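Local structure of SusD homolog (Bacteroides thetaiotaomicron VPI-5482, 3IHV) at residues E19-L24 with T114-E119; I65-F70 with N501-T506; L201-Y206 with E221-T226; G285-A290 with N327-D332. The protein probably binds glycans at the outer membrane for uptake, as other members of the SusD family do. All coordinates share one frame; numbering follows the deposited sequence. Where two conformers were deposited one is given.

Contact 1. Residues E19-L24 with T114-E119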
loop_
_atom_site.group_PDB
_atom_site.type_symbol
_atom_site.label_atom_id
_atom_site.label_comp_id
_atom_site.label_asym_id
_atom_site.label_seq_id
_atom_site.Cartn_x
_atom_site.Cartn_y
_atom_site.Cartn_z
ATOM N N GLU A 19 -2.134 -4.829 -30.245
ATOM C CA GLU A 19 -0.678 -4.792 -30.060
ATOM C C GLU A 19 -0.300 -3.763 -29.017
ATOM O O GLU A 19 0.587 -4.008 -28.198
ATOM C CB GLU A 19 0.049 -4.514 -31.370
ATOM C CG GLU A 19 -0.122 -5.627 -32.372
ATOM C CD GLU A 19 0.621 -5.408 -33.653
ATOM O OE1 GLU A 19 1.389 -4.426 -33.797
ATOM O OE2 GLU A 19 0.426 -6.246 -34.531
ATOM N N ALA A 20 -0.979 -2.616 -29.025
ATOM C CA ALA A 20 -0.721 -1.572 -28.042
ATOM C C ALA A 20 -1.020 -2.094 -26.642
ATOM O O ALA A 20 -0.291 -1.786 -25.674
ATOM C CB ALA A 20 -1.566 -0.307 -28.331
ATOM N N LYS A 21 -2.104 -2.870 -26.532
ATOM C CA LYS A 21 -2.534 -3.409 -25.268
ATOM C C LYS A 21 -1.417 -4.281 -24.672
ATOM O O LYS A 21 -1.139 -4.214 -23.487
ATOM C CB LYS A 21 -3.810 -4.242 -25.435
ATOM C CG LYS A 21 -4.342 -4.703 -24.095
ATOM C CD LYS A 21 -5.551 -5.605 -24.125
ATOM C CE LYS A 21 -5.206 -7.026 -24.427
ATOM N NZ LYS A 21 -6.274 -7.901 -23.856
ATOM N N ASP A 22 -0.817 -5.113 -25.502
ATOM C CA ASP A 22 0.271 -6.004 -25.071
ATOM C C ASP A 22 1.401 -5.189 -24.422
ATOM O O ASP A 22 1.925 -5.560 -23.354
ATOM C CB ASP A 22 0.756 -6.824 -26.292
ATOM C CG ASP A 22 1.857 -7.842 -25.957
ATOM O OD1 ASP A 22 1.806 -8.484 -24.892
ATOM O OD2 ASP A 22 2.763 -8.023 -26.812
ATOM N N VAL A 23 1.770 -4.065 -25.050
ATOM C CA VAL A 23 2.861 -3.200 -24.521
ATOM C C VAL A 23 2.410 -2.527 -23.226
ATOM O O VAL A 23 3.164 -2.436 -22.242
ATOM C CB VAL A 23 3.319 -2.158 -25.547
ATOM C CG1 VAL A 23 4.396 -1.264 -24.926
ATOM C CG2 VAL A 23 3.786 -2.852 -26.883
ATOM N N LEU A 24 1.147 -2.102 -23.177
ATOM C CA LEU A 24 0.591 -1.511 -21.949
ATOM C C LEU A 24 0.646 -2.474 -20.769
ATOM O O LEU A 24 0.986 -2.105 -19.662
ATOM C CB LEU A 24 -0.874 -1.087 -22.154
ATOM C CG LEU A 24 -1.616 -0.603 -20.921
ATOM C CD1 LEU A 24 -1.049 0.699 -20.420
ATOM C CD2 LEU A 24 -3.122 -0.472 -21.250
ATOM N N THR A 114 -6.934 5.835 -26.484
ATOM C CA THR A 114 -7.020 6.908 -25.496
ATOM C C THR A 114 -7.142 6.335 -24.080
ATOM O O THR A 114 -6.551 6.851 -23.135
ATOM C CB THR A 114 -8.154 7.928 -25.783
ATOM O OG1 THR A 114 -9.449 7.307 -25.683
ATOM C CG2 THR A 114 -7.956 8.558 -27.168
ATOM N N LEU A 115 -7.906 5.264 -23.941
ATOM C CA LEU A 115 -8.001 4.607 -22.637
ATOM C C LEU A 115 -6.622 4.096 -22.203
ATOM O O LEU A 115 -6.214 4.279 -21.055
ATOM C CB LEU A 115 -9.017 3.462 -22.666
ATOM C CG LEU A 115 -10.450 3.791 -23.041
ATOM C CD1 LEU A 115 -11.378 2.603 -22.675
ATOM C CD2 LEU A 115 -10.915 5.085 -22.368
ATOM N N TYR A 116 -5.901 3.474 -23.129
ATOM C CA TYR A 116 -4.581 2.942 -22.823
ATOM C C TYR A 116 -3.584 4.035 -22.476
ATOM O O TYR A 116 -2.736 3.820 -21.599
ATOM C CB TYR A 116 -4.034 2.040 -23.957
ATOM C CG TYR A 116 -4.901 0.882 -24.381
ATOM C CD1 TYR A 116 -5.921 0.390 -23.582
ATOM C CD2 TYR A 116 -4.668 0.255 -25.583
ATOM C CE1 TYR A 116 -6.698 -0.661 -24.023
ATOM C CE2 TYR A 116 -5.400 -0.811 -25.990
ATOM C CZ TYR A 116 -6.411 -1.265 -25.208
ATOM O OH TYR A 116 -7.156 -2.327 -25.681
ATOM N N ILE A 117 -3.692 5.203 -23.138
ATOM C CA ILE A 117 -2.889 6.369 -22.821
ATOM C C ILE A 117 -3.185 6.774 -21.395
ATOM O O ILE A 117 -2.267 7.041 -20.611
ATOM C CB ILE A 117 -3.149 7.547 -23.813
ATOM C CG1 ILE A 117 -2.524 7.219 -25.184
ATOM C CG2 ILE A 117 -2.595 8.887 -23.251
ATOM C CD1 ILE A 117 -3.059 8.080 -26.369
ATOM N N ALA A 118 -4.472 6.798 -21.044
ATOM C CA ALA A 118 -4.879 7.165 -19.703
ATOM C C ALA A 118 -4.318 6.195 -18.653
ATOM O O ALA A 118 -3.898 6.614 -17.568
ATOM C CB ALA A 118 -6.449 7.216 -19.630
ATOM N N GLU A 119 -4.383 4.897 -18.936
ATOM C CA GLU A 119 -3.841 3.852 -18.041
ATOM C C GLU A 119 -2.351 4.004 -17.847
ATOM O O GLU A 119 -1.863 3.924 -16.723
ATOM C CB GLU A 119 -4.154 2.444 -18.550
ATOM C CG GLU A 119 -5.633 2.118 -18.549
ATOM C CD GLU A 119 -5.888 0.717 -19.040
ATOM O OE1 GLU A 119 -5.309 -0.216 -18.426
ATOM O OE2 GLU A 119 -6.645 0.530 -20.031
#
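Tyr116 sets its ring obliquely alongside the stem of Lys21 and one methyl of Leu24. The two segments belong to helices 17-29 and 107-135, which run nearly parallel in an alpha-helical region whose sequence family is placed in the TPR clan. The short axes stand 10.5 Å apart, so large side chains fill the space between them. Lys21 CB is 3.8 Å from Tyr116 CE2, and its CG and CD pass the hydroxyl end. Ala20 CB sits at the ring edge, near the ring plane, 4.2 Å from Tyr116 CD2. Leu24 reaches in from the next turn. Its CG is anti to the backbone N (chi1 173°), and CD2 comes 3.7 Å from Tyr116 CD1. An alanine in place of Tyr116 would probably open a gap between the helices, leaving Lys21 CB and Ala20 CB without their packing partner and Leu24 CD2 less firmly held. The Tyr116 ring also meets Phe94 of helix 75-101. Glu119 is buried, and its carboxylate is satisfied by Tyr28 at OE1 and by salt bridges from Arg186 and Arg192 to OE2. These partners hold the acid beside the leucine, although the two segments share no hydrogen bond. Leu24 and Glu119 cross at about a right angle, with Leu24 CD2 3.6 Å from Glu119 OE1.

Contact 2. Residues I65-F70 with N501-T506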
loop_
_atom_site.group_PDB
_atom_site.type_symbol
_atom_site.label_atom_id
_atom_site.label_comp_id
_atom_site.label_asym_id
_atom_site.label_seq_id
_atom_site.Cartn_x
_atom_site.Cartn_y
_atom_site.Cartn_z
ATOM N N ILE A 65 16.050 -2.760 7.428
ATOM C CA ILE A 65 15.216 -1.691 6.894
ATOM C C ILE A 65 14.059 -1.338 7.822
ATOM O O ILE A 65 13.884 -0.166 8.153
ATOM C CB ILE A 65 14.769 -1.959 5.432
ATOM C CG1 ILE A 65 16.000 -1.869 4.486
ATOM C CG2 ILE A 65 13.725 -0.952 4.986
ATOM C CD1 ILE A 65 15.782 -2.465 3.085
ATOM N N PRO A 66 13.282 -2.349 8.275
ATOM C CA PRO A 66 12.167 -2.034 9.174
ATOM C C PRO A 66 12.543 -1.398 10.502
ATOM O O PRO A 66 11.684 -0.802 11.140
ATOM C CB PRO A 66 11.539 -3.400 9.424
ATOM C CG PRO A 66 11.859 -4.182 8.203
ATOM C CD PRO A 66 13.271 -3.781 7.896
ATOM N N THR A 67 13.803 -1.519 10.928
ATOM C CA THR A 67 14.257 -0.886 12.163
ATOM C C THR A 67 14.932 0.455 11.921
ATOM O O THR A 67 15.445 1.067 12.864
ATOM C CB THR A 67 15.251 -1.793 12.908
ATOM O OG1 THR A 67 16.372 -2.092 12.035
ATOM C CG2 THR A 67 14.509 -3.112 13.421
ATOM N N ASN A 68 14.981 0.924 10.667
ATOM C CA ASN A 68 15.604 2.197 10.353
ATOM C C ASN A 68 17.068 2.291 10.736
ATOM O O ASN A 68 17.524 3.317 11.200
ATOM C CB ASN A 68 14.797 3.347 10.954
ATOM C CG ASN A 68 13.434 3.480 10.325
ATOM O OD1 ASN A 68 13.268 3.149 9.141
ATOM N ND2 ASN A 68 12.441 3.920 11.103
ATOM N N SER A 69 17.803 1.227 10.467
ATOM C CA SER A 69 19.210 1.143 10.848
ATOM C C SER A 69 20.110 0.854 9.655
ATOM O O SER A 69 21.256 0.409 9.821
ATOM C CB SER A 69 19.379 0.094 11.952
ATOM O OG SER A 69 18.974 -1.202 11.545
ATOM N N PHE A 70 19.598 1.174 8.470
ATOM C CA PHE A 70 20.253 0.902 7.191
ATOM C C PHE A 70 21.030 2.090 6.611
ATOM O O PHE A 70 20.717 3.254 6.925
ATOM C CB PHE A 70 19.244 0.382 6.150
ATOM C CG PHE A 70 18.139 1.352 5.803
ATOM C CD1 PHE A 70 17.002 1.465 6.606
ATOM C CD2 PHE A 70 18.213 2.114 4.618
ATOM C CE1 PHE A 70 15.979 2.323 6.280
ATOM C CE2 PHE A 70 17.160 2.967 4.265
ATOM C CZ PHE A 70 16.053 3.089 5.109
ATOM N N ASN A 501 10.007 -5.870 22.823
ATOM C CA ASN A 501 10.625 -5.664 21.508
ATOM C C ASN A 501 10.117 -4.424 20.793
ATOM O O ASN A 501 8.922 -4.321 20.506
ATOM C CB ASN A 501 10.307 -6.810 20.553
ATOM C CG ASN A 501 10.817 -8.150 21.009
ATOM O OD1 ASN A 501 11.723 -8.260 21.845
ATOM N ND2 ASN A 501 10.202 -9.213 20.451
ATOM N N TYR A 502 11.012 -3.495 20.439
ATOM C CA TYR A 502 10.615 -2.339 19.608
ATOM C C TYR A 502 11.898 -1.705 19.094
ATOM O O TYR A 502 12.196 -0.528 19.342
ATOM C CB TYR A 502 9.724 -1.318 20.374
ATOM C CG TYR A 502 8.963 -0.420 19.444
ATOM C CD1 TYR A 502 8.076 -0.942 18.514
ATOM C CD2 TYR A 502 9.111 0.949 19.499
ATOM C CE1 TYR A 502 7.388 -0.112 17.658
ATOM C CE2 TYR A 502 8.458 1.768 18.656
ATOM C CZ TYR A 502 7.595 1.270 17.740
ATOM O OH TYR A 502 6.939 2.137 16.860
ATOM N N SER A 503 12.634 -2.508 18.328
ATOM C CA SER A 503 13.970 -2.116 17.875
ATOM C C SER A 503 13.981 -0.861 17.023
ATOM O O SER A 503 14.908 -0.061 17.085
ATOM C CB SER A 503 14.613 -3.297 17.140
ATOM O OG SER A 503 15.919 -2.946 16.718
ATOM N N VAL A 504 12.921 -0.642 16.258
ATOM C CA VAL A 504 12.802 0.560 15.429
ATOM C C VAL A 504 13.044 1.836 16.240
ATOM O O VAL A 504 13.656 2.765 15.726
ATOM C CB VAL A 504 11.457 0.602 14.633
ATOM C CG1 VAL A 504 10.228 0.669 15.586
ATOM C CG2 VAL A 504 11.441 1.762 13.641
ATOM N N ALA A 505 12.610 1.894 17.506
ATOM C CA ALA A 505 12.869 3.114 18.323
ATOM C C ALA A 505 14.348 3.382 18.615
ATOM O O ALA A 505 14.732 4.515 18.863
ATOM C CB ALA A 505 12.110 3.079 19.666
ATOM N N THR A 506 15.183 2.358 18.655
ATOM C CA THR A 506 16.599 2.553 18.917
ATOM C C THR A 506 17.274 3.425 17.853
ATOM O O THR A 506 18.115 4.260 18.174
ATOM C CB THR A 506 17.290 1.166 18.968
ATOM O OG1 THR A 506 16.674 0.416 20.003
ATOM C CG2 THR A 506 18.814 1.234 19.203
#
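The carboxamide of Asn68 and the ring of Tyr502 are linked through the two methyls of Val504. Val504 CG2 meets Asn68 ND2 at 3.5 Å. Val504 CG1 lies over one face of the Tyr502 ring, 3.4 Å above its plane and offset toward the rim. Within the first segment, Ile65 CG1 lies over one face of the Phe70 ring, again toward the rim. CG1 of Val504 stands between the backbone N and the carbonyl carbon (chi1 63°). CG2 is then anti to the backbone N and also touches Pro66 O, at 3.6 Å. The side chains of Asn68 and Val504 lie side by side and point the same way. The amide is well held. Its ND2 bonds to Thr508 OG1 and Tyr479 OH, and Arg470 donates to OD1. The backbones come very close here, with Thr67 O 3.7 Å from Val504 CA. Thr67 CG2 rests on the hydroxymethyl of Ser503, 3.6 Å from its OG. Thr67 OG1 turns back to its own chain and bonds to Arg63 O. No hydrogen bond joins the two segments, so they meet by close packing. Residues 65-68 form a type I beta turn, closed by Asn68 N to Ile65 O at 3.0 Å. The contact is this turn packed against Ser503 and Val504, where the short helix 504-507 begins. It joins a loop of the N-terminal starch-binding-associated family region to the C-terminal SusD family region.

Contact 3. Residues L201-Y206 with E221-T226; sequences LLTKVY and EAAAKT
Ala222 sets its methyl squarely over one face of the Tyr206 ring, a CH-pi contact with CB 3.5 Å from the ring centroid and 6° off the normal. Leu202 CD1 lies over the opposite face, so the ring is sandwiched. Ala223 comes next. Its CB touches Tyr206 CB at 3.7 Å and Thr203 O at 3.6 Å. The small residue lets the backbones close in, and the CA atoms of Thr203 and Ala223 are 4.4 Å apart. Thr226, one turn on, ends the row. Its OG1 is anti to the carbonyl carbon (chi1 -57°) and donates to Ala222 O at 2.7 Å. That oxygen also accepts from Thr226 N, and the two donors come from opposite faces of its plane. Thr226 OG1 also lies at the edge of the Tyr206 ring, 3.3 Å from CE2, while its CG2 meets Thr203 OG1 at 3.5 Å, whose own hydrogen bond goes to Leu199 O. An alanine in place of Tyr206 would probably leave a gap between Ala222 and Leu202, and would deprive Glu167 of the hydrogen bond from the phenol. Helices 195-210 and 219-232 thus form a tight antiparallel hairpin, their short axes 8.0 Å apart and 165° between directions. Helices 107-135 and 159-176 pack against the first. Helix 397-412 meets both, touching Ala223 and bonding Lys204 through Asp399.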
loop_
_atom_site.group_PDB
_atom_site.type_symbol
_atom_site.label_atom_id
_atom_site.label_comp_id
_atom_site.label_asym_id
_atom_site.label_seq_id
_atom_site.Cartn_x
_atom_site.Cartn_y
_atom_site.Cartn_z
ATOM N N LEU A 201 -6.780 7.796 -6.385
ATOM C CA LEU A 201 -5.358 8.025 -6.235
ATOM C C LEU A 201 -5.044 9.523 -6.229
ATOM O O LEU A 201 -4.224 9.964 -5.435
ATOM C CB LEU A 201 -4.562 7.287 -7.318
ATOM C CG LEU A 201 -3.037 7.456 -7.217
ATOM C CD1 LEU A 201 -2.525 6.947 -5.897
ATOM C CD2 LEU A 201 -2.369 6.733 -8.378
ATOM N N LEU A 202 -5.700 10.290 -7.086
ATOM C CA LEU A 202 -5.485 11.742 -7.126
ATOM C C LEU A 202 -5.862 12.376 -5.778
ATOM O O LEU A 202 -5.191 13.291 -5.319
ATOM C CB LEU A 202 -6.231 12.377 -8.287
ATOM C CG LEU A 202 -6.001 13.871 -8.462
ATOM C CD1 LEU A 202 -4.498 14.200 -8.525
ATOM C CD2 LEU A 202 -6.777 14.428 -9.686
ATOM N N THR A 203 -6.910 11.873 -5.142
ATOM C CA THR A 203 -7.289 12.339 -3.803
ATOM C C THR A 203 -6.126 12.124 -2.835
ATOM O O THR A 203 -5.772 13.019 -2.073
ATOM C CB THR A 203 -8.534 11.565 -3.292
ATOM O OG1 THR A 203 -9.616 11.755 -4.192
ATOM C CG2 THR A 203 -8.944 11.961 -1.864
ATOM N N LYS A 204 -5.547 10.926 -2.854
ATOM C CA LYS A 204 -4.421 10.616 -1.948
ATOM C C LYS A 204 -3.179 11.467 -2.246
ATOM O O LYS A 204 -2.480 11.883 -1.352
ATOM C CB LYS A 204 -4.099 9.136 -1.913
ATOM C CG LYS A 204 -2.942 8.746 -0.964
ATOM C CD LYS A 204 -2.774 7.243 -0.836
ATOM C CE LYS A 204 -3.802 6.668 0.113
ATOM N NZ LYS A 204 -3.535 5.260 0.464
ATOM N N VAL A 205 -2.925 11.695 -3.523
ATOM C CA VAL A 205 -1.822 12.574 -3.955
ATOM C C VAL A 205 -2.022 13.960 -3.442
ATOM O O VAL A 205 -1.111 14.540 -2.858
ATOM C CB VAL A 205 -1.725 12.551 -5.510
ATOM C CG1 VAL A 205 -0.860 13.722 -6.070
ATOM C CG2 VAL A 205 -1.266 11.164 -5.997
ATOM N N TYR A 206 -3.221 14.525 -3.625
ATOM C CA TYR A 206 -3.464 15.853 -3.100
ATOM C C TYR A 206 -3.359 15.922 -1.586
ATOM O O TYR A 206 -2.804 16.892 -1.059
ATOM C CB TYR A 206 -4.842 16.386 -3.493
ATOM C CG TYR A 206 -5.014 16.799 -4.949
ATOM C CD1 TYR A 206 -4.111 17.676 -5.557
ATOM C CD2 TYR A 206 -6.165 16.495 -5.629
ATOM C CE1 TYR A 206 -4.285 18.085 -6.893
ATOM C CE2 TYR A 206 -6.384 16.936 -6.934
ATOM C CZ TYR A 206 -5.459 17.761 -7.548
ATOM O OH TYR A 206 -5.659 18.186 -8.847
ATOM N N GLU A 221 -8.383 21.206 -0.103
ATOM C CA GLU A 221 -9.571 21.484 -0.876
ATOM C C GLU A 221 -9.584 20.659 -2.163
ATOM O O GLU A 221 -10.609 20.131 -2.532
ATOM C CB GLU A 221 -9.640 22.973 -1.201
ATOM C CG GLU A 221 -10.757 23.339 -2.157
ATOM C CD GLU A 221 -10.841 24.804 -2.424
ATOM O OE1 GLU A 221 -10.037 25.589 -1.860
ATOM O OE2 GLU A 221 -11.743 25.161 -3.196
ATOM N N ALA A 222 -8.424 20.516 -2.821
ATOM C CA ALA A 222 -8.355 19.735 -4.063
ATOM C C ALA A 222 -8.651 18.268 -3.773
ATOM O O ALA A 222 -9.369 17.592 -4.524
ATOM C CB ALA A 222 -6.980 19.907 -4.745
ATOM N N ALA A 223 -8.089 17.744 -2.678
ATOM C CA ALA A 223 -8.339 16.347 -2.294
ATOM C C ALA A 223 -9.852 16.143 -2.058
ATOM O O ALA A 223 -10.467 15.173 -2.534
ATOM C CB ALA A 223 -7.548 16.012 -1.005
ATOM N N ALA A 224 -10.441 17.045 -1.297
ATOM C CA ALA A 224 -11.862 16.949 -0.969
ATOM C C ALA A 224 -12.741 17.044 -2.229
ATOM O O ALA A 224 -13.697 16.308 -2.352
ATOM C CB ALA A 224 -12.264 18.047 0.036
ATOM N N LYS A 225 -12.435 17.990 -3.124
ATOM C CA LYS A 225 -13.228 18.143 -4.356
ATOM C C LYS A 225 -13.122 16.922 -5.275
ATOM O O LYS A 225 -14.102 16.516 -5.910
ATOM C CB LYS A 225 -12.852 19.417 -5.073
ATOM C CG LYS A 225 -13.358 20.628 -4.299
ATOM C CD LYS A 225 -13.109 21.944 -4.997
ATOM C CE LYS A 225 -13.836 23.056 -4.261
ATOM N NZ LYS A 225 -13.669 24.344 -4.953
ATOM N N THR A 226 -11.932 16.362 -5.361
ATOM C CA THR A 226 -11.697 15.170 -6.156
ATOM C C THR A 226 -12.472 13.992 -5.571
ATOM O O THR A 226 -13.189 13.282 -6.281
ATOM C CB THR A 226 -10.208 14.868 -6.225
ATOM O OG1 THR A 226 -9.547 16.011 -6.756
ATOM C CG2 THR A 226 -9.943 13.664 -7.146
#

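Contact 4. Residues G285-A290 with N327-D332; sequences GVKTTA and NYQYTD
Val286 CG1 is anti to its backbone N (chi1 170°), while Tyr328 CG takes the crowded position between its own N and carbonyl carbon (chi1 58°). These two torsions help bring Val286 CG1 to 3.6 Å from Tyr328 CE1. The motif is a single parallel beta bridge, Thr288 with Tyr330. It adds a loop to strand 325-330 of a small antiparallel sheet, and the touching parts run only 8° apart. Tyr330 anchors the bridge from both its polar backbone atoms. Its N donates to Lys287 O at 2.8 Å, nearly along the C=O axis. Its O accepts from Thr289 N at 3.2 Å, a longer bond, and also takes a CA-H...O contact from Thr288. One water extends the pairing, accepting from Lys287 N and donating to Tyr328 O. Val286 CG1 also meets Tyr330 CE2 at 3.8 Å, so one methyl touches both rings. Both phenols bond to Asp372 OD2, a shared acceptor that helps fix the rings. Thr288 OG1 lies in plane at the edge of the Tyr330 ring and donates to Val286 O from above that carbonyl plane. Lys287 and Gln329 lie side by side, with Lys287 CG 3.5 Å from Gln329 OE1. At the exposed end, Asp332 OD1 accepts from Thr289 OG1 at 2.7 Å with its anti lone pair, the one facing away from OD2.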
loop_
_atom_site.group_PDB
_atom_site.type_symbol
_atom_site.label_atom_id
_atom_site.label_comp_id
_atom_site.label_asym_id
_atom_site.label_seq_id
_atom_site.Cartn_x
_atom_site.Cartn_y
_atom_site.Cartn_z
ATOM N N GLY A 285 2.184 -13.042 6.281
ATOM C CA GLY A 285 1.082 -13.943 6.525
ATOM C C GLY A 285 0.888 -14.298 7.986
ATOM O O GLY A 285 1.474 -13.684 8.889
ATOM N N VAL A 286 0.093 -15.346 8.194
ATOM C CA VAL A 286 -0.076 -15.951 9.498
ATOM C C VAL A 286 1.023 -16.988 9.568
ATOM O O VAL A 286 1.259 -17.689 8.580
ATOM C CB VAL A 286 -1.464 -16.602 9.633
ATOM C CG1 VAL A 286 -1.530 -17.443 10.906
ATOM C CG2 VAL A 286 -2.531 -15.509 9.648
ATOM N N LYS A 287 1.712 -17.093 10.704
ATOM C CA LYS A 287 2.781 -18.076 10.857
ATOM C C LYS A 287 2.214 -19.467 10.616
ATOM O O LYS A 287 1.271 -19.876 11.278
ATOM C CB LYS A 287 3.412 -17.940 12.250
ATOM C CG LYS A 287 4.658 -18.752 12.484
ATOM C CD LYS A 287 5.816 -18.301 11.627
ATOM C CE LYS A 287 7.189 -18.643 12.204
ATOM N NZ LYS A 287 8.280 -17.998 11.366
ATOM N N THR A 288 2.828 -20.184 9.670
ATOM C CA THR A 288 2.351 -21.503 9.205
ATOM C C THR A 288 3.495 -22.427 8.837
ATOM O O THR A 288 4.443 -22.022 8.140
ATOM C CB THR A 288 1.504 -21.263 7.909
ATOM O OG1 THR A 288 0.533 -20.239 8.141
ATOM C CG2 THR A 288 0.840 -22.564 7.349
ATOM N N THR A 289 3.443 -23.672 9.308
ATOM C CA THR A 289 4.470 -24.632 8.963
ATOM C C THR A 289 4.235 -25.261 7.593
ATOM O O THR A 289 3.112 -25.367 7.123
ATOM C CB THR A 289 4.469 -25.824 9.931
ATOM O OG1 THR A 289 3.165 -26.415 9.932
ATOM C CG2 THR A 289 4.842 -25.400 11.347
ATOM N N ALA A 290 5.334 -25.671 6.968
ATOM C CA ALA A 290 5.289 -26.402 5.726
ATOM C C ALA A 290 4.887 -27.828 6.121
ATOM O O ALA A 290 5.328 -28.319 7.185
ATOM C CB ALA A 290 6.693 -26.386 5.049
ATOM N N ASN A 327 -4.007 -13.839 16.415
ATOM C CA ASN A 327 -3.381 -14.195 17.691
ATOM C C ASN A 327 -3.023 -15.677 17.695
ATOM O O ASN A 327 -2.762 -16.253 18.758
ATOM C CB ASN A 327 -4.318 -13.855 18.856
ATOM C CG ASN A 327 -5.587 -14.701 18.880
ATOM O OD1 ASN A 327 -5.889 -15.458 17.945
ATOM N ND2 ASN A 327 -6.337 -14.599 19.981
ATOM N N TYR A 328 -2.919 -16.252 16.497
ATOM C CA TYR A 328 -2.750 -17.688 16.320
ATOM C C TYR A 328 -1.782 -17.952 15.208
ATOM O O TYR A 328 -1.489 -17.064 14.423
ATOM C CB TYR A 328 -4.107 -18.300 15.904
ATOM C CG TYR A 328 -4.699 -17.703 14.636
ATOM C CD1 TYR A 328 -4.340 -18.187 13.372
ATOM C CD2 TYR A 328 -5.588 -16.631 14.689
ATOM C CE1 TYR A 328 -4.864 -17.656 12.210
ATOM C CE2 TYR A 328 -6.109 -16.072 13.528
ATOM C CZ TYR A 328 -5.757 -16.605 12.281
ATOM O OH TYR A 328 -6.251 -16.051 11.110
ATOM N N GLN A 329 -1.348 -19.204 15.120
ATOM C CA GLN A 329 -0.492 -19.679 14.042
ATOM C C GLN A 329 -1.006 -21.083 13.700
ATOM O O GLN A 329 -1.805 -21.658 14.422
ATOM C CB GLN A 329 0.968 -19.795 14.526
ATOM C CG GLN A 329 1.219 -20.748 15.696
ATOM C CD GLN A 329 2.716 -20.844 15.969
ATOM O OE1 GLN A 329 3.512 -20.836 15.021
ATOM N NE2 GLN A 329 3.106 -20.854 17.237
ATOM N N TYR A 330 -0.505 -21.647 12.613
ATOM C CA TYR A 330 -0.876 -22.981 12.209
ATOM C C TYR A 330 0.358 -23.876 12.369
ATOM O O TYR A 330 1.405 -23.601 11.760
ATOM C CB TYR A 330 -1.306 -22.989 10.759
ATOM C CG TYR A 330 -2.552 -22.203 10.509
ATOM C CD1 TYR A 330 -3.784 -22.657 10.963
ATOM C CD2 TYR A 330 -2.509 -20.999 9.832
ATOM C CE1 TYR A 330 -4.962 -21.902 10.739
ATOM C CE2 TYR A 330 -3.661 -20.271 9.591
ATOM C CZ TYR A 330 -4.882 -20.711 10.055
ATOM O OH TYR A 330 -6.031 -19.963 9.803
ATOM N N THR A 331 0.210 -24.925 13.166
ATOM C CA THR A 331 1.245 -25.928 13.382
ATOM C C THR A 331 0.934 -27.067 12.379
ATOM O O THR A 331 -0.030 -26.988 11.606
ATOM C CB THR A 331 1.186 -26.479 14.847
ATOM O OG1 THR A 331 0.022 -27.286 15.005
ATOM C CG2 THR A 331 1.146 -25.339 15.840
ATOM N N ASP A 332 1.731 -28.122 12.374
ATOM C CA ASP A 332 1.442 -29.225 11.463
ATOM C C ASP A 332 0.013 -29.790 11.665
ATOM O O ASP A 332 -0.609 -30.213 10.710
ATOM C CB ASP A 332 2.456 -30.359 11.609
ATOM C CG ASP A 332 3.839 -29.995 11.076
ATOM O OD1 ASP A 332 4.068 -28.837 10.705
ATOM O OD2 ASP A 332 4.705 -30.900 11.029
HETATM O O HOH W 1 0.635 -15.802 13.030
#

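Contacts 1 and 3 are helix pairs and share neighbours. Helix 107-135, which carries half of contact 1, also packs against helix 195-210 of contact 3. The centres of contacts 1 and 3 are about 25 Å apart, their nearest atoms about 9 Å. Contact 4 is a strand-and-loop pairing, its centre about 40 Å from that of contact 3, on the opposite side of the chain's centre. Contact 2 closes a long loop of chain that contains contacts 3 and 4. Its centre is about 25 Å from that of contact 4 and about 42 Å from that of contact 1. Tyr502 of contact 2 packs on helix 479-493, whose end supplies Gly491 and Tyr492 to one sodium ion.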